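CurM Sulfotransferase (Moorea producta, PDB 4GBM) probably transfers a sulfonate group from PAPS to its substrate in the curacin biosynthetic pathway, and is seen here with the nucleotide product PAP bound. Local coordinates at residues A[49-54]-A[254-258]; A[155-159]-A[213-217]; A[161-167]-A[306-311]. The protein carries 2 engineered substitutions. All blocks are in the same frame, centred on the assembly; numbering follows the deposited sequence. Where two conformers were deposited one is given.

In the fold
Interactions 2 and 3 are both built on strand 158-163: interaction 2 pairs its start with strand 216-220, and interaction 3 takes its end and the helix that follows. They touch through His217 O and Tyr161 N, 2.9 Å apart and probably hydrogen-bonded, although their centres are 22 Å apart. Interaction 1 joins helix 45-53 to a loop and touches neither of the others, its nearest atoms being about 9 Å from interaction 2 and about 7 Å from interaction 3. Interaction 3 reaches the nucleotide itself, Arg164 NH1 donating to A3P O2' at 3.0 Å; interaction 1 only comes near, with the Met51 side chain about 7 Å away.

Interaction 1: residues A[49-54]-A[254-258]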
loop_
_atom_site.group_PDB
_atom_site.type_symbol
_atom_site.label_atom_id
_atom_site.label_comp_id
_atom_site.label_asym_id
_atom_site.label_seq_id
_atom_site.Cartn_x
_atom_site.Cartn_y
_atom_site.Cartn_z
ATOM N N ARG A 49 -3.058 -0.813 6.195
ATOM C CA ARG A 49 -3.961 0.274 5.796
ATOM C C ARG A 49 -5.327 0.133 6.459
ATOM O O ARG A 49 -5.948 1.129 6.819
ATOM C CB ARG A 49 -4.035 0.434 4.267
ATOM C CG ARG A 49 -5.059 -0.423 3.533
ATOM C CD ARG A 49 -6.419 0.277 3.389
ATOM N NE ARG A 49 -7.376 -0.634 2.764
ATOM C CZ ARG A 49 -8.683 -0.646 3.005
ATOM N NH1 ARG A 49 -9.446 -1.551 2.397
ATOM N NH2 ARG A 49 -9.233 0.226 3.855
ATOM N N VAL A 50 -5.761 -1.107 6.674
ATOM C CA VAL A 50 -7.047 -1.376 7.334
ATOM C C VAL A 50 -6.986 -1.036 8.829
ATOM O O VAL A 50 -7.934 -0.476 9.373
ATOM C CB VAL A 50 -7.536 -2.827 7.080
ATOM C CG1 VAL A 50 -8.779 -3.147 7.911
ATOM C CG2 VAL A 50 -7.846 -3.022 5.590
ATOM N N MET A 51 -5.874 -1.362 9.485
ATOM C CA MET A 51 -5.660 -0.919 10.868
ATOM C C MET A 51 -5.799 0.594 10.972
ATOM O O MET A 51 -6.529 1.101 11.825
ATOM C CB MET A 51 -4.292 -1.346 11.378
ATOM C CG MET A 51 -4.175 -2.835 11.604
ATOM S SD MET A 51 -2.433 -3.284 11.735
ATOM C CE MET A 51 -2.513 -4.868 12.502
ATOM N N LEU A 52 -5.094 1.308 10.096
ATOM C CA LEU A 52 -5.125 2.774 10.120
ATOM C C LEU A 52 -6.498 3.355 9.767
ATOM O O LEU A 52 -6.828 4.454 10.207
ATOM C CB LEU A 52 -4.050 3.365 9.203
ATOM C CG LEU A 52 -2.601 3.033 9.589
ATOM C CD1 LEU A 52 -1.614 3.583 8.560
ATOM C CD2 LEU A 52 -2.267 3.561 10.983
ATOM N N ALA A 53 -7.287 2.617 8.981
ATOM C CA ALA A 53 -8.636 3.056 8.587
ATOM C C ALA A 53 -9.556 3.278 9.788
ATOM O O ALA A 53 -10.535 4.025 9.693
ATOM C CB ALA A 53 -9.267 2.060 7.606
ATOM N N GLY A 54 -9.231 2.635 10.906
ATOM C CA GLY A 54 -10.002 2.773 12.134
ATOM C C GLY A 54 -9.767 4.057 12.909
ATOM O O GLY A 54 -10.577 4.418 13.759
ATOM N N ASP A 254 -16.633 -0.086 9.628
ATOM C CA ASP A 254 -16.564 0.013 8.170
ATOM C C ASP A 254 -15.190 0.533 7.781
ATOM O O ASP A 254 -14.868 1.710 7.976
ATOM C CB ASP A 254 -17.679 0.919 7.618
ATOM C CG ASP A 254 -17.745 0.938 6.078
ATOM O OD1 ASP A 254 -16.822 0.440 5.386
ATOM O OD2 ASP A 254 -18.742 1.475 5.549
ATOM N N ARG A 255 -14.375 -0.364 7.242
ATOM C CA ARG A 255 -13.022 -0.013 6.828
ATOM C C ARG A 255 -12.824 -0.261 5.344
ATOM O O ARG A 255 -11.710 -0.540 4.890
ATOM C CB ARG A 255 -12.014 -0.778 7.672
ATOM C CG ARG A 255 -12.187 -0.429 9.134
ATOM C CD ARG A 255 -11.131 -1.028 9.986
ATOM N NE ARG A 255 -11.429 -0.783 11.391
ATOM C CZ ARG A 255 -10.516 -0.609 12.338
ATOM N NH1 ARG A 255 -9.211 -0.635 12.051
ATOM N NH2 ARG A 255 -10.919 -0.402 13.582
ATOM N N MET A 256 -13.925 -0.156 4.600
ATOM C CA MET A 256 -13.934 -0.335 3.152
ATOM C C MET A 256 -13.370 -1.693 2.742
ATOM O O MET A 256 -12.543 -1.791 1.827
ATOM C CB MET A 256 -13.191 0.821 2.461
ATOM C CG MET A 256 -13.856 2.175 2.657
ATOM S SD MET A 256 -12.890 3.550 1.999
ATOM C CE MET A 256 -12.040 4.112 3.470
ATOM N N THR A 257 -13.801 -2.740 3.451
ATOM C CA THR A 257 -13.461 -4.120 3.090
ATOM C C THR A 257 -14.729 -4.939 2.849
ATOM O O THR A 257 -14.664 -6.073 2.357
ATOM C CB THR A 257 -12.621 -4.828 4.187
ATOM O OG1 THR A 257 -13.404 -4.957 5.379
ATOM C CG2 THR A 257 -11.353 -4.045 4.505
ATOM N N GLY A 258 -15.878 -4.357 3.193
ATOM C CA GLY A 258 -17.156 -5.066 3.124
ATOM C C GLY A 258 -17.788 -5.051 1.745
ATOM O O GLY A 258 -17.239 -4.471 0.805
#
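The C-terminal part of helix 45-53 runs up against an irregular loop, 254-258, and the two backbones come closest at Ala53 and Arg255, whose CA atoms are 5.6 Å apart. The loop is shaped by an Asx turn, in which Asp254 OD1 accepts from Met256 N at 3.1 Å, and Met256 itself has positive phi. This turn presents successive carbonyls to the helix. Arg49 reads both: its NH2 donates to Arg255 O at 2.8 Å and its NH1 to Met256 O at 3.2 Å, the oxygens lying at the edge of the guanidinium. Helix 45-53 follows strand 35-39 and, as in other P-loop folds, probably the phosphate-binding loop; the contact joins it to the loop between helices 228-239 and 297-305. Arg255 answers in the other direction. Its NH1 donates to Val50 O at 3.0 Å, while NH2 bonds to Glu246 O and NE to Gln252 O. Gly54 CA lies over one face of this guanidinium, 3.4 Å from Arg255 CZ, where a CB would clash with NH2. Small Ala53 lets the loop approach, CB to Arg255 CB being 4.0 Å. Compact, apolar Val50 packs on the loop, CG2 3.8 Å from Thr257 CG2 and CG1 3.8 Å from Arg255 CD.

Interaction 2: residues A[155-159]-A[213-217]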
loop_
_atom_site.group_PDB
_atom_site.type_symbol
_atom_site.label_atom_id
_atom_site.label_comp_id
_atom_site.label_asym_id
_atom_site.label_seq_id
_atom_site.Cartn_x
_atom_site.Cartn_y
_atom_site.Cartn_z
ATOM N N ALA A 155 3.628 18.525 -0.447
ATOM C CA ALA A 155 4.703 19.049 0.373
ATOM C C ALA A 155 4.747 18.387 1.748
ATOM O O ALA A 155 3.731 18.307 2.438
ATOM C CB ALA A 155 4.560 20.562 0.511
ATOM N N ASN A 156 5.940 17.923 2.128
ATOM C CA ASN A 156 6.226 17.359 3.453
ATOM C C ASN A 156 5.389 16.145 3.840
ATOM O O ASN A 156 5.035 15.950 5.007
ATOM C CB ASN A 156 6.201 18.448 4.535
ATOM C CG ASN A 156 7.291 19.484 4.337
ATOM O OD1 ASN A 156 7.061 20.534 3.734
ATOM N ND2 ASN A 156 8.495 19.180 4.818
ATOM N N SER A 157 5.105 15.293 2.859
ATOM C CA SER A 157 4.438 14.023 3.167
ATOM C C SER A 157 5.296 13.141 4.072
ATOM O O SER A 157 6.526 13.267 4.110
ATOM C CB SER A 157 4.111 13.244 1.889
ATOM O OG SER A 157 3.207 13.976 1.079
ATOM N N LYS A 158 4.632 12.249 4.800
ATOM C CA LYS A 158 5.327 11.250 5.596
ATOM C C LYS A 158 5.227 9.890 4.921
ATOM O O LYS A 158 4.216 9.566 4.292
ATOM C CB LYS A 158 4.751 11.189 7.009
ATOM C CG LYS A 158 5.199 12.345 7.889
ATOM C CD LYS A 158 4.679 12.179 9.309
ATOM C CE LYS A 158 5.173 13.297 10.213
ATOM N NZ LYS A 158 4.642 14.631 9.814
ATOM N N TYR A 159 6.294 9.114 5.052
ATOM C CA TYR A 159 6.402 7.811 4.409
ATOM C C TYR A 159 6.582 6.705 5.418
ATOM O O TYR A 159 7.514 6.730 6.226
ATOM C CB TYR A 159 7.580 7.821 3.440
ATOM C CG TYR A 159 7.340 8.755 2.297
ATOM C CD1 TYR A 159 6.716 8.308 1.138
ATOM C CD2 TYR A 159 7.719 10.095 2.371
ATOM C CE1 TYR A 159 6.475 9.166 0.079
ATOM C CE2 TYR A 159 7.481 10.966 1.317
ATOM C CZ TYR A 159 6.867 10.490 0.172
ATOM O OH TYR A 159 6.632 11.338 -0.873
ATOM N N PRO A 213 15.239 12.231 7.512
ATOM C CA PRO A 213 14.925 11.100 8.392
ATOM C C PRO A 213 13.612 11.321 9.143
ATOM O O PRO A 213 12.896 10.361 9.465
ATOM C CB PRO A 213 16.101 11.086 9.373
ATOM C CG PRO A 213 17.234 11.638 8.583
ATOM C CD PRO A 213 16.647 12.662 7.648
ATOM N N GLU A 214 13.292 12.587 9.388
ATOM C CA GLU A 214 12.114 12.953 10.160
ATOM C C GLU A 214 10.790 12.716 9.418
ATOM O O GLU A 214 9.720 12.751 10.029
ATOM C CB GLU A 214 12.235 14.409 10.634
ATOM C CG GLU A 214 13.392 14.673 11.623
ATOM C CD GLU A 214 14.780 14.785 10.975
ATOM O OE1 GLU A 214 15.775 14.805 11.732
ATOM O OE2 GLU A 214 14.891 14.862 9.730
ATOM N N ARG A 215 10.861 12.445 8.114
ATOM C CA ARG A 215 9.654 12.187 7.306
ATOM C C ARG A 215 9.454 10.717 6.918
ATOM O O ARG A 215 8.605 10.396 6.078
ATOM C CB ARG A 215 9.649 13.074 6.053
ATOM C CG ARG A 215 9.425 14.546 6.379
ATOM C CD ARG A 215 8.886 15.312 5.173
ATOM N NE ARG A 215 9.834 15.410 4.063
ATOM C CZ ARG A 215 9.579 15.083 2.794
ATOM N NH1 ARG A 215 10.525 15.242 1.875
ATOM N NH2 ARG A 215 8.395 14.606 2.426
ATOM N N GLN A 216 10.231 9.832 7.534
ATOM C CA GLN A 216 10.165 8.408 7.214
ATOM C C GLN A 216 10.225 7.532 8.454
ATOM O O GLN A 216 10.860 7.879 9.458
ATOM C CB GLN A 216 11.274 8.018 6.236
ATOM C CG GLN A 216 12.670 8.410 6.701
ATOM C CD GLN A 216 13.701 8.167 5.636
ATOM O OE1 GLN A 216 14.064 7.024 5.351
ATOM N NE2 GLN A 216 14.179 9.245 5.031
ATOM N N HIS A 217 9.547 6.388 8.374
ATOM C CA HIS A 217 9.440 5.478 9.504
ATOM C C HIS A 217 9.315 4.061 8.979
ATOM O O HIS A 217 8.437 3.782 8.168
ATOM C CB HIS A 217 8.180 5.844 10.297
ATOM C CG HIS A 217 7.988 5.061 11.555
ATOM N ND1 HIS A 217 8.630 5.375 12.735
ATOM C CD2 HIS A 217 7.191 4.001 11.829
ATOM C CE1 HIS A 217 8.249 4.529 13.676
ATOM N NE2 HIS A 217 7.381 3.682 13.152
#
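This is a parallel strand pairing at the margin of the central five-stranded sheet, where strand 216-220 is outermost and strand 158-163 is its neighbour. The chain passes from one to the other through helices 166-175 and 189-208, a beta-alpha-beta crossover of the kind from which P-loop folds are built. The touching parts run 13° apart, and Tyr159 bridges with Gln216 at a CA-CA distance of 4.7 Å. As in any parallel bridge, one residue uses both its backbone groups: Tyr159 N donates to Arg215 O at 2.8 Å, and Tyr159 O accepts from His217 N at 3.0 Å. CA-H...O contacts add to these, from Lys158 CA to Arg215 O (3.4 Å) and from Gln216 CA to Tyr159 O (3.3 Å). The long Arg215 side chain reaches back across the gap, where its NH2 donates to Ser157 O at 2.8 Å and lies 3.9 Å from Tyr159 CE2. The aromatic Tyr159 suits a buried sheet face, meeting Phe207 edge-to-face, and its OH bonds to Glu151. Since Glu151 and Glu212 both form salt bridges with Arg215, the buried guanidinium is paired with two carboxylates while one arm still satisfies a strand-entry carbonyl.

Interaction 3: residues A[161-167]-A[306-311]; sequences YLVRHPY and LSYELP. With A3P (adenosine-3'-5'-diphosphate), chain G.
The segment 161-167 is extended strand through Val163, leaves it at Arg164 and turns into a helix at Pro166. The segment 306-311 is an irregular extended tail that starts with a Schellman motif, Ser307 having positive phi. The two run in nearly the same direction (13° apart), in register Val163-Leu306, His165-Tyr308 and Tyr167-Leu310, with CA-CA distances of 8.2, 6.4 and 8.3 Å. Hydrogen bonds fix the tail. His165 (chi1 t), at the N-cap, accepts from Tyr167 N through ND1 at 3.0 Å and donates through NE2 to Glu309 O at 2.7 Å; imidazole, with one acceptor and one donor nitrogen, suits both bonds. Tyr167 (chi1 m) donates from OH to Pro311 O at 2.9 Å. Among aromatic contacts, the Tyr308 ring (chi1 m, chi2 -62°) lies with a face toward His165, whose CA makes a CH-pi contact 3.7 Å from the ring centroid; Tyr308 OH bonds to Glu222. Apolar packing brings Leu306 (m,t) CD2 to 4.1 Å from Val163 (m) CG1 and from Tyr161 CE2, and Leu310 (m,t) CD2 to 4.1 Å from Pro166 CG and 3.8 Å from Tyr167 CE1. The CA-to-CB bond of Arg164 points away from the tail, and its all-trans side chain donates from NH1 to A3P O2' at 3.0 Å. This places Arg164 in the PAP pocket; a strand end delivering a basic residue to the nucleotide is in keeping with a P-loop-type sulfotransferase site.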
loop_
_atom_site.group_PDB
_atom_site.type_symbol
_atom_site.label_atom_id
_atom_site.label_comp_id
_atom_site.label_asym_id
_atom_site.label_seq_id
_atom_site.Cartn_x
_atom_site.Cartn_y
_atom_site.Cartn_z
ATOM N N TYR A 161 7.565 2.962 5.571
ATOM C CA TYR A 161 8.240 1.944 4.777
ATOM C C TYR A 161 8.010 0.604 5.448
ATOM O O TYR A 161 8.586 0.320 6.503
ATOM C CB TYR A 161 9.735 2.280 4.664
ATOM C CG TYR A 161 10.605 1.274 3.928
ATOM C CD1 TYR A 161 10.076 0.390 2.975
ATOM C CD2 TYR A 161 11.976 1.237 4.166
ATOM C CE1 TYR A 161 10.901 -0.518 2.306
ATOM C CE2 TYR A 161 12.809 0.341 3.504
ATOM C CZ TYR A 161 12.267 -0.527 2.572
ATOM O OH TYR A 161 13.095 -1.413 1.945
ATOM N N LEU A 162 7.126 -0.187 4.844
ATOM C CA LEU A 162 6.758 -1.505 5.359
ATOM C C LEU A 162 7.583 -2.574 4.649
ATOM O O LEU A 162 7.586 -2.644 3.420
ATOM C CB LEU A 162 5.258 -1.739 5.150
ATOM C CG LEU A 162 4.688 -3.107 5.530
ATOM C CD1 LEU A 162 4.829 -3.407 7.029
ATOM C CD2 LEU A 162 3.234 -3.178 5.098
ATOM N N VAL A 163 8.293 -3.379 5.438
ATOM C CA VAL A 163 9.159 -4.439 4.916
ATOM C C VAL A 163 8.754 -5.806 5.464
ATOM O O VAL A 163 8.252 -5.908 6.584
ATOM C CB VAL A 163 10.671 -4.179 5.208
ATOM C CG1 VAL A 163 11.154 -2.916 4.527
ATOM C CG2 VAL A 163 10.961 -4.109 6.702
ATOM N N ARG A 164 8.955 -6.844 4.655
ATOM C CA ARG A 164 8.730 -8.223 5.085
ATOM C C ARG A 164 9.879 -9.091 4.579
ATOM O O ARG A 164 10.486 -8.782 3.559
ATOM C CB ARG A 164 7.375 -8.735 4.577
ATOM C CG ARG A 164 7.007 -10.107 5.136
ATOM C CD ARG A 164 5.631 -10.524 4.701
ATOM N NE ARG A 164 5.248 -11.770 5.361
ATOM C CZ ARG A 164 4.138 -12.442 5.081
ATOM N NH1 ARG A 164 3.332 -12.012 4.118
ATOM N NH2 ARG A 164 3.844 -13.551 5.750
ATOM N N HIS A 165 10.176 -10.169 5.304
ATOM C CA HIS A 165 11.257 -11.068 4.939
ATOM C C HIS A 165 11.093 -11.529 3.489
ATOM O O HIS A 165 9.987 -11.889 3.075
ATOM C CB HIS A 165 11.253 -12.282 5.866
ATOM C CG HIS A 165 12.516 -13.084 5.816
ATOM N ND1 HIS A 165 12.836 -13.917 4.761
ATOM C CD2 HIS A 165 13.534 -13.189 6.701
ATOM C CE1 HIS A 165 14.006 -14.485 4.994
ATOM N NE2 HIS A 165 14.448 -14.064 6.166
ATOM N N PRO A 166 12.190 -11.538 2.719
ATOM C CA PRO A 166 12.067 -11.925 1.311
ATOM C C PRO A 166 11.516 -13.347 1.089
ATOM O O PRO A 166 10.800 -13.572 0.113
ATOM C CB PRO A 166 13.510 -11.803 0.781
ATOM C CG PRO A 166 14.373 -11.895 2.012
ATOM C CD PRO A 166 13.581 -11.194 3.075
ATOM N N TYR A 167 11.836 -14.295 1.970
ATOM C CA TYR A 167 11.333 -15.670 1.794
ATOM C C TYR A 167 9.806 -15.679 1.841
ATOM O O TYR A 167 9.149 -16.354 1.040
ATOM C CB TYR A 167 11.856 -16.606 2.881
ATOM C CG TYR A 167 13.309 -17.015 2.817
ATOM C CD1 TYR A 167 14.213 -16.432 1.915
ATOM C CD2 TYR A 167 13.794 -17.974 3.707
ATOM C CE1 TYR A 167 15.556 -16.818 1.898
ATOM C CE2 TYR A 167 15.129 -18.359 3.700
ATOM C CZ TYR A 167 16.000 -17.781 2.793
ATOM O OH TYR A 167 17.316 -18.169 2.790
ATOM N N LEU A 306 18.490 -4.604 5.416
ATOM C CA LEU A 306 17.231 -4.603 6.157
ATOM C C LEU A 306 17.259 -5.476 7.412
ATOM O O LEU A 306 16.231 -5.647 8.062
ATOM C CB LEU A 306 16.081 -5.039 5.242
ATOM C CG LEU A 306 15.758 -4.106 4.073
ATOM C CD1 LEU A 306 14.691 -4.728 3.177
ATOM C CD2 LEU A 306 15.296 -2.727 4.562
ATOM N N SER A 307 18.429 -6.027 7.736
ATOM C CA SER A 307 18.617 -6.855 8.938
ATOM C C SER A 307 17.797 -8.150 8.967
ATOM O O SER A 307 17.417 -8.615 10.045
ATOM C CB SER A 307 18.354 -6.038 10.216
ATOM O OG SER A 307 19.265 -4.961 10.324
ATOM N N TYR A 308 17.526 -8.731 7.801
ATOM C CA TYR A 308 16.888 -10.043 7.742
ATOM C C TYR A 308 17.923 -11.165 7.655
ATOM O O TYR A 308 18.881 -11.070 6.885
ATOM C CB TYR A 308 15.934 -10.136 6.547
ATOM C CG TYR A 308 14.600 -9.462 6.763
ATOM C CD1 TYR A 308 13.733 -9.893 7.768
ATOM C CD2 TYR A 308 14.202 -8.392 5.964
ATOM C CE1 TYR A 308 12.507 -9.281 7.970
ATOM C CE2 TYR A 308 12.976 -7.773 6.158
ATOM C CZ TYR A 308 12.134 -8.223 7.157
ATOM O OH TYR A 308 10.918 -7.611 7.343
ATOM N N GLU A 309 17.709 -12.217 8.444
ATOM C CA GLU A 309 18.554 -13.411 8.444
ATOM C C GLU A 309 18.090 -14.381 7.374
ATOM O O GLU A 309 16.888 -14.556 7.163
ATOM C CB GLU A 309 18.479 -14.124 9.797
ATOM C CG GLU A 309 18.844 -13.274 11.001
ATOM C CD GLU A 309 18.465 -13.934 12.319
ATOM O OE1 GLU A 309 18.382 -15.184 12.373
ATOM O OE2 GLU A 309 18.250 -13.197 13.307
ATOM N N LEU A 310 19.046 -15.029 6.712
ATOM C CA LEU A 310 18.723 -15.966 5.644
ATOM C C LEU A 310 19.140 -17.391 6.011
ATOM O O LEU A 310 20.291 -17.771 5.802
ATOM C CB LEU A 310 19.376 -15.524 4.326
ATOM C CG LEU A 310 19.007 -14.132 3.800
ATOM C CD1 LEU A 310 19.784 -13.837 2.526
ATOM C CD2 LEU A 310 17.505 -13.996 3.559
ATOM N N PRO A 311 18.205 -18.186 6.568
ATOM C CA PRO A 311 18.551 -19.561 6.943
ATOM C C PRO A 311 18.749 -20.493 5.739
ATOM O O PRO A 311 18.520 -20.091 4.592
ATOM C CB PRO A 311 17.363 -20.015 7.798
ATOM C CG PRO A 311 16.249 -19.087 7.491
ATOM C CD PRO A 311 16.843 -17.804 6.993
HETATM P P1 A3P G . -0.669 -14.330 1.998
HETATM O O1P A3P G . -0.393 -14.688 0.560
HETATM O O2P A3P G . -2.133 -14.368 2.357
HETATM O O3P A3P G . 0.238 -15.036 2.966
HETATM P P2 A3P G . -0.395 -7.206 0.897
HETATM O O4P A3P G . 0.765 -6.265 0.971
HETATM O O5P A3P G . -0.624 -7.851 -0.441
HETATM O O6P A3P G . -1.648 -6.644 1.514
HETATM O "O5'" A3P G . 0.037 -8.452 1.834
HETATM C "C5'" A3P G . -0.750 -9.648 1.812
HETATM C "C4'" A3P G . -0.256 -10.505 2.952
HETATM O "O4'" A3P G . -0.663 -9.905 4.188
HETATM C "C3'" A3P G . -0.906 -11.875 2.977
HETATM O "O3'" A3P G . -0.237 -12.763 2.068
HETATM C "C2'" A3P G . -0.750 -12.248 4.446
HETATM O "O2'" A3P G . 0.503 -12.899 4.679
HETATM C "C1'" A3P G . -0.750 -10.915 5.186
HETATM N N9 A3P G . -2.018 -10.743 5.939
HETATM C C8 A3P G . -3.248 -10.491 5.443
HETATM N N7 A3P G . -4.176 -10.429 6.435
HETATM C C5 A3P G . -3.520 -10.651 7.593
HETATM C C6 A3P G . -3.874 -10.724 9.030
HETATM N N6 A3P G . -5.157 -10.531 9.424
HETATM N N1 A3P G . -2.871 -10.980 9.913
HETATM C C2 A3P G . -1.587 -11.157 9.527
HETATM N N3 A3P G . -1.199 -11.096 8.236
HETATM C C4 A3P G . -2.106 -10.846 7.264
#